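Bd3460 (Bdellovibrio bacteriovorus, PDB 5CEC) is an ankyrin-repeat immunity protein that binds the predatory endopeptidase Bd3459 and probably protects the predator from its own enzyme during invasion of prey. Local coordinates at residues 77-80 and 81-85; 98-101 and 102-106; 109-112 and 113-117. All coordinates share one frame; numbering follows the deposited sequence.

Contact 1. Residues 77-80 and 81-85; sequences DIVK and FLLSK. With SO4 (sulfate ion), chain H.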
ATOM      1  N   ASP B  77      12.023  -8.626  -6.785  1.00 21.72           N
ATOM      2  CA  ASP B  77      13.366  -9.178  -6.538  1.00 22.35           C
ATOM      3  C   ASP B  77      13.316 -10.668  -6.240  1.00 21.03           C
ATOM      4  O   ASP B  77      14.150 -11.432  -6.723  1.00 22.86           O
ATOM      5  CB  ASP B  77      14.079  -8.409  -5.416  1.00 24.62           C
ATOM      6  CG  ASP B  77      14.626  -7.064  -5.888  1.00 30.27           C
ATOM      7  OD1 ASP B  77      14.467  -6.733  -7.081  1.00 36.99           O
ATOM      8  OD2 ASP B  77      15.225  -6.333  -5.070  1.00 38.92           O
ATOM      9  N   ILE B  78      12.321 -11.107  -5.476  1.00 20.88           N
ATOM     10  CA  ILE B  78      12.196 -12.531  -5.163  1.00 19.68           C
ATOM     11  C   ILE B  78      11.805 -13.314  -6.418  1.00 20.15           C
ATOM     12  O   ILE B  78      12.370 -14.376  -6.688  1.00 19.77           O
ATOM     13  CB  ILE B  78      11.228 -12.782  -4.009  1.00 21.35           C
ATOM     14  CG1 ILE B  78      11.776 -12.171  -2.713  1.00 21.84           C
ATOM     15  CG2 ILE B  78      10.966 -14.276  -3.854  1.00 20.90           C
ATOM     16  CD1 ILE B  78      10.800 -12.196  -1.548  1.00 22.24           C
ATOM     17  N   VAL B  79      10.905 -12.776  -7.231  1.00 18.38           N
ATOM     18  CA  VAL B  79      10.554 -13.426  -8.496  1.00 18.24           C
ATOM     19  C   VAL B  79      11.805 -13.558  -9.362  1.00 18.47           C
ATOM     20  O   VAL B  79      12.044 -14.611  -9.912  1.00 19.65           O
ATOM     21  CB  VAL B  79       9.441 -12.662  -9.232  1.00 17.96           C
ATOM     22  CG1 VAL B  79       9.267 -13.112 -10.679  1.00 17.26           C
ATOM     23  CG2 VAL B  79       8.148 -12.861  -8.488  1.00 18.34           C
ATOM     24  N   LYS B  80      12.605 -12.499  -9.463  1.00 19.72           N
ATOM     25  CA  LYS B  80      13.804 -12.561 -10.294  1.00 20.15           C
ATOM     26  C   LYS B  80      14.774 -13.630  -9.793  1.00 21.30           C
ATOM     27  O   LYS B  80      15.372 -14.371 -10.596  1.00 22.40           O
ATOM     28  CB  LYS B  80      14.498 -11.198 -10.333  1.00 22.54           C
ATOM     29  CG  LYS B  80      13.798 -10.138 -11.156  1.00 25.15           C
ATOM     30  CD  LYS B  80      14.547  -8.806 -11.074  1.00 30.45           C
ATOM     31  CE  LYS B  80      14.067  -7.797 -12.107  1.00 32.98           C
ATOM     32  NZ  LYS B  80      14.965  -6.597 -12.152  1.00 37.96           N
ATOM     33  N   PHE B  81      14.934 -13.708  -8.471  1.00 20.96           N
ATOM     34  CA  PHE B  81      15.780 -14.725  -7.860  1.00 22.46           C
ATOM     35  C   PHE B  81      15.297 -16.142  -8.195  1.00 21.17           C
ATOM     36  O   PHE B  81      16.072 -17.018  -8.611  1.00 21.90           O
ATOM     37  CB  PHE B  81      15.868 -14.523  -6.337  1.00 25.37           C
ATOM     38  CG  PHE B  81      16.582 -15.635  -5.619  1.00 26.78           C
ATOM     39  CD1 PHE B  81      17.962 -15.778  -5.742  1.00 29.81           C
ATOM     40  CD2 PHE B  81      15.879 -16.574  -4.858  1.00 27.76           C
ATOM     41  CE1 PHE B  81      18.623 -16.813  -5.103  1.00 30.96           C
ATOM     42  CE2 PHE B  81      16.546 -17.621  -4.215  1.00 29.51           C
ATOM     43  CZ  PHE B  81      17.918 -17.735  -4.335  1.00 32.07           C
ATOM     44  N   LEU B  82      14.000 -16.370  -8.077  1.00 20.42           N
ATOM     45  CA  LEU B  82      13.444 -17.680  -8.410  1.00 20.22           C
ATOM     46  C   LEU B  82      13.528 -18.003  -9.903  1.00 20.11           C
ATOM     47  O   LEU B  82      13.810 -19.148 -10.276  1.00 20.89           O
ATOM     48  CB  LEU B  82      12.003 -17.783  -7.946  1.00 19.50           C
ATOM     49  CG  LEU B  82      11.830 -17.747  -6.423  1.00 19.19           C
ATOM     50  CD1 LEU B  82      10.361 -17.631  -6.027  1.00 20.82           C
ATOM     51  CD2 LEU B  82      12.485 -18.929  -5.714  1.00 21.11           C
ATOM     52  N   LEU B  83      13.336 -17.009 -10.768  1.00 18.63           N
ATOM     53  CA  LEU B  83      13.526 -17.223 -12.207  1.00 19.87           C
ATOM     54  C   LEU B  83      14.969 -17.642 -12.523  1.00 19.47           C
ATOM     55  O   LEU B  83      15.198 -18.485 -13.410  1.00 20.73           O
ATOM     56  CB  LEU B  83      13.154 -15.963 -13.017  1.00 19.58           C
ATOM     57  CG  LEU B  83      11.689 -15.560 -12.982  1.00 22.22           C
ATOM     58  CD1 LEU B  83      11.478 -14.258 -13.700  1.00 22.19           C
ATOM     59  CD2 LEU B  83      10.842 -16.613 -13.617  1.00 23.56           C
ATOM     60  N   SER B  84      15.931 -17.110 -11.785  1.00 20.95           N
ATOM     61  CA  SER B  84      17.337 -17.492 -11.984  1.00 22.49           C
ATOM     62  C   SER B  84      17.604 -18.949 -11.598  1.00 22.19           C
ATOM     63  O   SER B  84      18.580 -19.525 -12.055  1.00 26.33           O
ATOM     64  CB  SER B  84      18.264 -16.545 -11.219  1.00 23.93           C
ATOM     65  OG  SER B  84      18.400 -16.896  -9.846  1.00 28.23           O
ATOM     66  N   LYS B  85      16.741 -19.538 -10.764  1.00 22.00           N
ATOM     67  CA  LYS B  85      16.798 -20.962 -10.430  1.00 21.61           C
ATOM     68  C   LYS B  85      16.017 -21.838 -11.414  1.00 22.13           C
ATOM     69  O   LYS B  85      15.943 -23.051 -11.227  1.00 23.48           O
ATOM     70  CB  LYS B  85      16.286 -21.198  -9.007  1.00 24.20           C
ATOM     71  CG  LYS B  85      17.030 -20.413  -7.923  1.00 26.34           C
ATOM     72  CD  LYS B  85      18.500 -20.820  -7.826  1.00 30.83           C
ATOM     73  CE  LYS B  85      19.257 -20.041  -6.758  1.00 35.19           C
ATOM     74  NZ  LYS B  85      20.731 -20.210  -6.891  1.00 41.16           N
TER
HETATM   75  S   SO4 H 301      10.389  -5.397  -5.098  1.00 33.55           S
HETATM   76  O1  SO4 H 301      10.898  -4.482  -6.165  1.00 39.33           O
HETATM   77  O2  SO4 H 301       9.007  -5.856  -5.410  1.00 30.89           O
HETATM   78  O3  SO4 H 301      11.286  -6.551  -4.985  1.00 32.99           O
HETATM   79  O4  SO4 H 301      10.426  -4.606  -3.831  1.00 36.39           O

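Contact 2. Residues 98-101 and 102-106; sequences TALA and FAVTN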
ATOM      1  N   THR B  98      -1.696 -19.813 -12.452  1.00 13.85           N
ATOM      2  CA  THR B  98      -0.240 -19.788 -12.505  1.00 13.62           C
ATOM      3  C   THR B  98       0.266 -18.523 -11.796  1.00 13.78           C
ATOM      4  O   THR B  98      -0.529 -17.608 -11.432  1.00 13.82           O
ATOM      5  CB  THR B  98       0.299 -19.750 -13.929  1.00 14.17           C
ATOM      6  OG1 THR B  98      -0.064 -18.497 -14.512  1.00 14.58           O
ATOM      7  CG2 THR B  98      -0.234 -20.917 -14.784  1.00 14.77           C
ATOM      8  N   ALA B  99       1.565 -18.468 -11.554  1.00 13.66           N
ATOM      9  CA  ALA B  99       2.189 -17.277 -10.987  1.00 13.86           C
ATOM     10  C   ALA B  99       1.822 -15.998 -11.727  1.00 13.79           C
ATOM     11  O   ALA B  99       1.577 -14.969 -11.092  1.00 13.67           O
ATOM     12  CB  ALA B  99       3.714 -17.401 -10.913  1.00 14.95           C
ATOM     13  N   LEU B 100       1.773 -16.065 -13.059  1.00 12.60           N
ATOM     14  CA  LEU B 100       1.419 -14.880 -13.833  1.00 13.35           C
ATOM     15  C   LEU B 100      -0.012 -14.452 -13.531  1.00 13.99           C
ATOM     16  O   LEU B 100      -0.289 -13.237 -13.414  1.00 14.10           O
ATOM     17  CB  LEU B 100       1.630 -15.136 -15.328  1.00 14.23           C
ATOM     18  CG  LEU B 100       1.230 -13.978 -16.246  1.00 14.10           C
ATOM     19  CD1 LEU B 100       1.926 -12.655 -15.896  1.00 15.73           C
ATOM     20  CD2 LEU B 100       1.527 -14.346 -17.695  1.00 15.42           C
ATOM     21  N   ALA B 101      -0.926 -15.403 -13.424  1.00 13.08           N
ATOM     22  CA  ALA B 101      -2.283 -15.057 -12.988  1.00 12.91           C
ATOM     23  C   ALA B 101      -2.315 -14.448 -11.612  1.00 12.49           C
ATOM     24  O   ALA B 101      -3.022 -13.458 -11.428  1.00 13.01           O
ATOM     25  CB  ALA B 101      -3.197 -16.257 -13.058  1.00 13.92           C
ATOM     26  N   PHE B 102      -1.559 -14.964 -10.674  1.00 12.87           N
ATOM     27  CA  PHE B 102      -1.459 -14.336  -9.345  1.00 12.99           C
ATOM     28  C   PHE B 102      -0.988 -12.898  -9.433  1.00 13.42           C
ATOM     29  O   PHE B 102      -1.537 -12.027  -8.762  1.00 14.20           O
ATOM     30  CB  PHE B 102      -0.551 -15.126  -8.412  1.00 13.77           C
ATOM     31  CG  PHE B 102      -1.229 -16.259  -7.730  1.00 13.51           C
ATOM     32  CD1 PHE B 102      -2.011 -16.003  -6.629  1.00 14.68           C
ATOM     33  CD2 PHE B 102      -1.118 -17.586  -8.171  1.00 14.26           C
ATOM     34  CE1 PHE B 102      -2.680 -17.013  -5.975  1.00 15.32           C
ATOM     35  CE2 PHE B 102      -1.769 -18.607  -7.475  1.00 15.25           C
ATOM     36  CZ  PHE B 102      -2.541 -18.305  -6.382  1.00 15.70           C
ATOM     37  N   ALA B 103       0.010 -12.641 -10.272  1.00 13.26           N
ATOM     38  CA  ALA B 103       0.562 -11.295 -10.385  1.00 14.35           C
ATOM     39  C   ALA B 103      -0.489 -10.345 -10.950  1.00 13.32           C
ATOM     40  O   ALA B 103      -0.746  -9.285 -10.380  1.00 13.80           O
ATOM     41  CB  ALA B 103       1.795 -11.296 -11.265  1.00 14.74           C
ATOM     42  N   VAL B 104      -1.081 -10.695 -12.087  1.00 12.71           N
ATOM     43  CA  VAL B 104      -2.066  -9.815 -12.719  1.00 13.22           C
ATOM     44  C   VAL B 104      -3.228  -9.562 -11.787  1.00 12.95           C
ATOM     45  O   VAL B 104      -3.647  -8.404 -11.578  1.00 13.58           O
ATOM     46  CB  VAL B 104      -2.504 -10.398 -14.078  1.00 13.54           C
ATOM     47  CG1 VAL B 104      -3.752  -9.716 -14.595  1.00 13.65           C
ATOM     48  CG2 VAL B 104      -1.333 -10.259 -15.049  1.00 14.24           C
ATOM     49  N   THR B 105      -3.777 -10.621 -11.197  1.00 13.51           N
ATOM     50  CA  THR B 105      -4.982 -10.464 -10.388  1.00 13.61           C
ATOM     51  C   THR B 105      -4.739  -9.725  -9.078  1.00 12.85           C
ATOM     52  O   THR B 105      -5.686  -9.179  -8.517  1.00 14.39           O
ATOM     53  CB  THR B 105      -5.655 -11.806 -10.074  1.00 13.36           C
ATOM     54  OG1 THR B 105      -4.745 -12.635  -9.375  1.00 13.50           O
ATOM     55  CG2 THR B 105      -6.143 -12.508 -11.349  1.00 13.32           C
ATOM     56  N   ASN B 106      -3.502  -9.688  -8.601  1.00 13.60           N
ATOM     57  CA  ASN B 106      -3.145  -8.901  -7.429  1.00 14.20           C
ATOM     58  C   ASN B 106      -2.480  -7.574  -7.759  1.00 14.13           C
ATOM     59  O   ASN B 106      -1.910  -6.948  -6.876  1.00 16.22           O
ATOM     60  CB  ASN B 106      -2.298  -9.747  -6.472  1.00 14.74           C
ATOM     61  CG  ASN B 106      -3.127 -10.786  -5.722  1.00 17.00           C
ATOM     62  OD1 ASN B 106      -3.706 -10.486  -4.651  1.00 21.04           O
ATOM     63  ND2 ASN B 106      -3.203 -12.005  -6.262  1.00 15.42           N
TER

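Contact 3. Residues 109-112 and 113-117; sequences YDVA and EELIK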
ATOM      1  N   TYR B 109       1.826  -5.687 -11.512  1.00 16.08           N
ATOM      2  CA  TYR B 109       2.063  -5.601 -12.940  1.00 15.91           C
ATOM      3  C   TYR B 109       3.533  -5.490 -13.315  1.00 16.64           C
ATOM      4  O   TYR B 109       3.906  -5.930 -14.394  1.00 17.81           O
ATOM      5  CB  TYR B 109       1.221  -4.473 -13.534  1.00 15.95           C
ATOM      6  CG  TYR B 109      -0.218  -4.916 -13.705  1.00 16.07           C
ATOM      7  CD1 TYR B 109      -0.569  -5.799 -14.719  1.00 16.19           C
ATOM      8  CD2 TYR B 109      -1.238  -4.503 -12.830  1.00 16.64           C
ATOM      9  CE1 TYR B 109      -1.866  -6.242 -14.895  1.00 16.02           C
ATOM     10  CE2 TYR B 109      -2.542  -4.949 -12.989  1.00 15.24           C
ATOM     11  CZ  TYR B 109      -2.861  -5.809 -14.023  1.00 15.48           C
ATOM     12  OH  TYR B 109      -4.140  -6.247 -14.244  1.00 15.71           O
ATOM     13  N   ASP B 110       4.370  -4.983 -12.415  1.00 17.81           N
ATOM     14  CA  ASP B 110       5.820  -5.132 -12.607  1.00 18.82           C
ATOM     15  C   ASP B 110       6.255  -6.606 -12.662  1.00 17.67           C
ATOM     16  O   ASP B 110       7.062  -7.019 -13.519  1.00 19.36           O
ATOM     17  CB  ASP B 110       6.610  -4.366 -11.524  1.00 21.07           C
ATOM     18  CG  ASP B 110       6.216  -4.767 -10.019  1.00 26.10           C
ATOM     19  OD1 ASP B 110       5.121  -5.402  -9.708  1.00 27.10           O
ATOM     20  OD2 ASP B 110       7.047  -4.422  -9.139  1.00 33.87           O
ATOM     21  N   VAL B 111       5.702  -7.400 -11.756  1.00 17.24           N
ATOM     22  CA  VAL B 111       5.963  -8.820 -11.731  1.00 16.65           C
ATOM     23  C   VAL B 111       5.405  -9.472 -12.993  1.00 15.93           C
ATOM     24  O   VAL B 111       6.060 -10.321 -13.629  1.00 16.11           O
ATOM     25  CB  VAL B 111       5.397  -9.484 -10.461  1.00 16.63           C
ATOM     26  CG1 VAL B 111       5.459 -10.995 -10.590  1.00 16.73           C
ATOM     27  CG2 VAL B 111       6.161  -9.034  -9.221  1.00 17.90           C
ATOM     28  N   ALA B 112       4.204  -9.080 -13.374  1.00 14.86           N
ATOM     29  CA  ALA B 112       3.580  -9.665 -14.565  1.00 15.78           C
ATOM     30  C   ALA B 112       4.501  -9.418 -15.777  1.00 15.66           C
ATOM     31  O   ALA B 112       4.735 -10.345 -16.580  1.00 16.13           O
ATOM     32  CB  ALA B 112       2.205  -9.059 -14.825  1.00 15.79           C
ATOM     33  N   GLU B 113       5.001  -8.185 -15.931  1.00 17.22           N
ATOM     34  CA  GLU B 113       5.906  -7.895 -17.035  1.00 17.91           C
ATOM     35  C   GLU B 113       7.140  -8.759 -17.016  1.00 17.34           C
ATOM     36  O   GLU B 113       7.556  -9.246 -18.072  1.00 18.65           O
ATOM     37  CB  GLU B 113       6.291  -6.415 -17.101  1.00 17.79           C
ATOM     38  CG  GLU B 113       5.128  -5.517 -17.493  1.00 19.71           C
ATOM     39  CD  GLU B 113       4.686  -5.780 -18.907  1.00 23.60           C
ATOM     40  OE1 GLU B 113       5.442  -5.451 -19.842  1.00 29.59           O
ATOM     41  OE2 GLU B 113       3.624  -6.395 -19.072  1.00 25.86           O
ATOM     42  N   GLU B 114       7.715  -8.940 -15.830  1.00 17.32           N
ATOM     43  CA  GLU B 114       8.889  -9.782 -15.659  1.00 18.18           C
ATOM     44  C   GLU B 114       8.586 -11.199 -16.103  1.00 17.13           C
ATOM     45  O   GLU B 114       9.390 -11.815 -16.785  1.00 18.39           O
ATOM     46  CB  GLU B 114       9.356  -9.750 -14.202  1.00 18.55           C
ATOM     47  CG  GLU B 114      10.665 -10.481 -13.929  1.00 22.68           C
ATOM     48  CD  GLU B 114      11.905  -9.778 -14.458  1.00 25.64           C
ATOM     49  OE1 GLU B 114      11.860  -8.565 -14.762  1.00 32.15           O
ATOM     50  OE2 GLU B 114      12.940 -10.463 -14.557  1.00 33.64           O
ATOM     51  N   LEU B 115       7.451 -11.741 -15.669  1.00 15.87           N
ATOM     52  CA  LEU B 115       7.075 -13.121 -15.982  1.00 15.42           C
ATOM     53  C   LEU B 115       6.822 -13.313 -17.469  1.00 16.72           C
ATOM     54  O   LEU B 115       7.280 -14.303 -18.075  1.00 17.08           O
ATOM     55  CB  LEU B 115       5.876 -13.582 -15.154  1.00 14.87           C
ATOM     56  CG  LEU B 115       6.186 -13.812 -13.673  1.00 15.92           C
ATOM     57  CD1 LEU B 115       4.889 -13.961 -12.915  1.00 17.22           C
ATOM     58  CD2 LEU B 115       7.050 -15.035 -13.433  1.00 18.97           C
ATOM     59  N   ILE B 116       6.158 -12.344 -18.089  1.00 16.92           N
ATOM     60  CA  ILE B 116       5.920 -12.432 -19.546  1.00 18.24           C
ATOM     61  C   ILE B 116       7.254 -12.402 -20.339  1.00 19.12           C
ATOM     62  O   ILE B 116       7.436 -13.202 -21.242  1.00 20.83           O
ATOM     63  CB  ILE B 116       4.952 -11.305 -20.003  1.00 18.10           C
ATOM     64  CG1 ILE B 116       3.565 -11.527 -19.380  1.00 17.93           C
ATOM     65  CG2 ILE B 116       4.827 -11.248 -21.525  1.00 19.31           C
ATOM     66  CD1 ILE B 116       2.627 -10.350 -19.503  1.00 18.80           C
ATOM     67  N   LYS B 117       8.168 -11.502 -19.980  1.00 19.21           N
ATOM     68  CA  LYS B 117       9.495 -11.462 -20.585  1.00 21.19           C
ATOM     69  C   LYS B 117      10.304 -12.733 -20.356  1.00 20.72           C
ATOM     70  O   LYS B 117      11.162 -13.079 -21.162  1.00 25.47           O
ATOM     71  CB  LYS B 117      10.300 -10.249 -20.068  1.00 25.71           C
ATOM     72  CG  LYS B 117       9.759  -8.929 -20.583  1.00 30.88           C
ATOM     73  CD  LYS B 117      10.504  -7.695 -20.090  1.00 39.15           C
ATOM     74  CE  LYS B 117      10.826  -7.722 -18.602  1.00 42.22           C
ATOM     75  NZ  LYS B 117      11.187  -6.371 -18.087  1.00 49.90           N
TER

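Contact 1. Residues 77-80 and 81-85
Leu83 packs back on Val79 one turn earlier in helix 76-84, within a predicted ankyrin repeat spanning 62-94. The Leu83 side chain can be followed outward. Its CB sits 3.6 Å from Val79 O and about as far from Lys80 O. CG comes closer, 3.2 Å from Val79 O, the same oxygen that accepts the backbone bond from Leu83 N. CD1 then meets the methyl Val79 CG1 at 3.9 Å. The two side chains lie side by side and point the same way. The Val79 torsion explains the meeting: CG1 lies opposite the backbone N (chi1 167°), beside its own carbonyl carbon and therefore on the side of the following turn. Leu83 CG, by contrast, stands beside its own N, folded back over the preceding turn. Both residues also face helix 109-117, where Val79 meets Leu115.

Ile78 and Leu82 form a second pair of this kind. Ile78 CG2 touches Leu82 CD1 at 4.0 Å, and the pair faces helix 66-72 through Ala70 and Pro66. Phe81 sends its ring away from 77-80 toward Val45 and Val49 of helix 42-49. The hydrophobic side chains thus join this helix to three others of the repeat stack.

At the start of the helix, Asp77 N donates a nearly straight bond (170°) to sulfate O3 at 2.8 Å. The ion probably comes from the crystallisation liquor. Leu76 N of this chain and Lys154 NZ of the Bd3459 chain also hydrogen-bond to it, so in the crystal it bridges the two proteins. Toward the last turn, Ser84 OG lies between its backbone N and carbonyl carbon (chi1 83°). From there the hydroxyl turns back and donates to Phe81 O at 2.6 Å.

Contact 2. Residues 98-101 and 102-106
Thr98 O accepts the backbone bond from Phe102 N and also lies 3.3 Å from Phe102 CD2. Thr98 is the N-cap of helix 99-105; its OG1 takes a weak bond from Ala101 N. Ala99 has its CA at the edge of the Phe102 ring, and its O accepts from Ala103 N. Phe102 itself extends toward Met68 and Met72 of helix 66-72, and packs on Arg392 of the Bd3459 chain.

Leu100 crosses Val104 at a slant, with CD1 4.1 Å from Val104 CG2. Both side chains face Leu134 of helix 134-141. Ala101 O is gripped twice. Thr105 N and Thr105 OG1 reach it from opposite faces of its carbonyl plane, at 2.9 Å and 2.8 Å. Thr105 OG1 can do so because it sits between its own N and carbonyl carbon (chi1 59°). The hydroxyl of this buried residue thus spends its proton within the helix. At the end, Asn106 ND2 donates to Phe102 O at 3.0 Å, and Asn106 packs on Trp395 of the Bd3459 chain. Thr98-Ala99-Leu100-Ala101 stands where ankyrin repeats commonly carry Thr-Pro-Leu-His, keeping its Thr and Leu, with the threonine capping the first helix of the repeat.

Contact 3. Residues 109-112 and 113-117
The backbone of 109-117 is regular alpha helix, with Glu113 N, Glu114 N, Leu115 N and Ile116 N bonded to the carbonyl oxygens four residues before them. It is the second helix of the helix pair in a predicted ankyrin repeat, 95-127.

Val111 and Leu115 form the apolar pair. Val111 CG1 touches Leu115 CD1 at 3.8 Å, and the side chains run alongside each other in the same direction. Val111 CG1 lies opposite its backbone N (chi1 169°), which turns it toward the next turn. Leu115 folds back to meet it, with CG 3.5 Å from Val111 O. Val111 also touches Ala103 of helix 99-105 and Val79 of helix 76-84, so it touches both neighbouring helices.

Ala112, with its small side chain, packs against Leu100 and Val104 of helix 99-105. Ile116 lies close to its carbonyl oxygen: CG1 is 3.3 Å from Ala112 O and CD1 3.6 Å. Ile116 then packs on Ile149 of helix 143-152.

Tyr109 is buried and touches Val104 and Thr145, and also packs on Ser345 of the Bd3459 chain. Glu114 leads away from 109-112, toward Leu76 and Lys80.

Glu113 folds back over the first turn. A bend at its second torsion (chi2 -66°) turns the carboxylate aside, toward helix 143-152. There OE2 is hydrogen-bonded to Thr145 OG1 and OE1 to Ser148 OG, so both oxygens have a partner on that helix. Closer to the backbone, Glu113 CG rests 3.4 Å from Tyr109 O.

In the fold
The contacts come in series along the chain, one in each of helices 76-84, 99-105 and 109-117. Contacts 2 and 3 belong to one predicted ankyrin repeat, and their centres are 9 Å apart. Contact 1 belongs to the repeat before it, with its centre 12 Å from that of contact 3. Contact 3 touches each of the other two: Leu100 CA meets Leu115 CD1 at 3.7 Å, and Leu83 CD1 meets Glu114 CG at 3.9 Å. Contacts 1 and 2 do not touch; their nearest atoms are about 7 Å apart. Helix 109-117 thus touches both helix 76-84 and helix 99-105, largely through apolar side chains. Residues of contacts 2 and 3 also meet Bd3459, so this part of the stack contributes to the immunity complex.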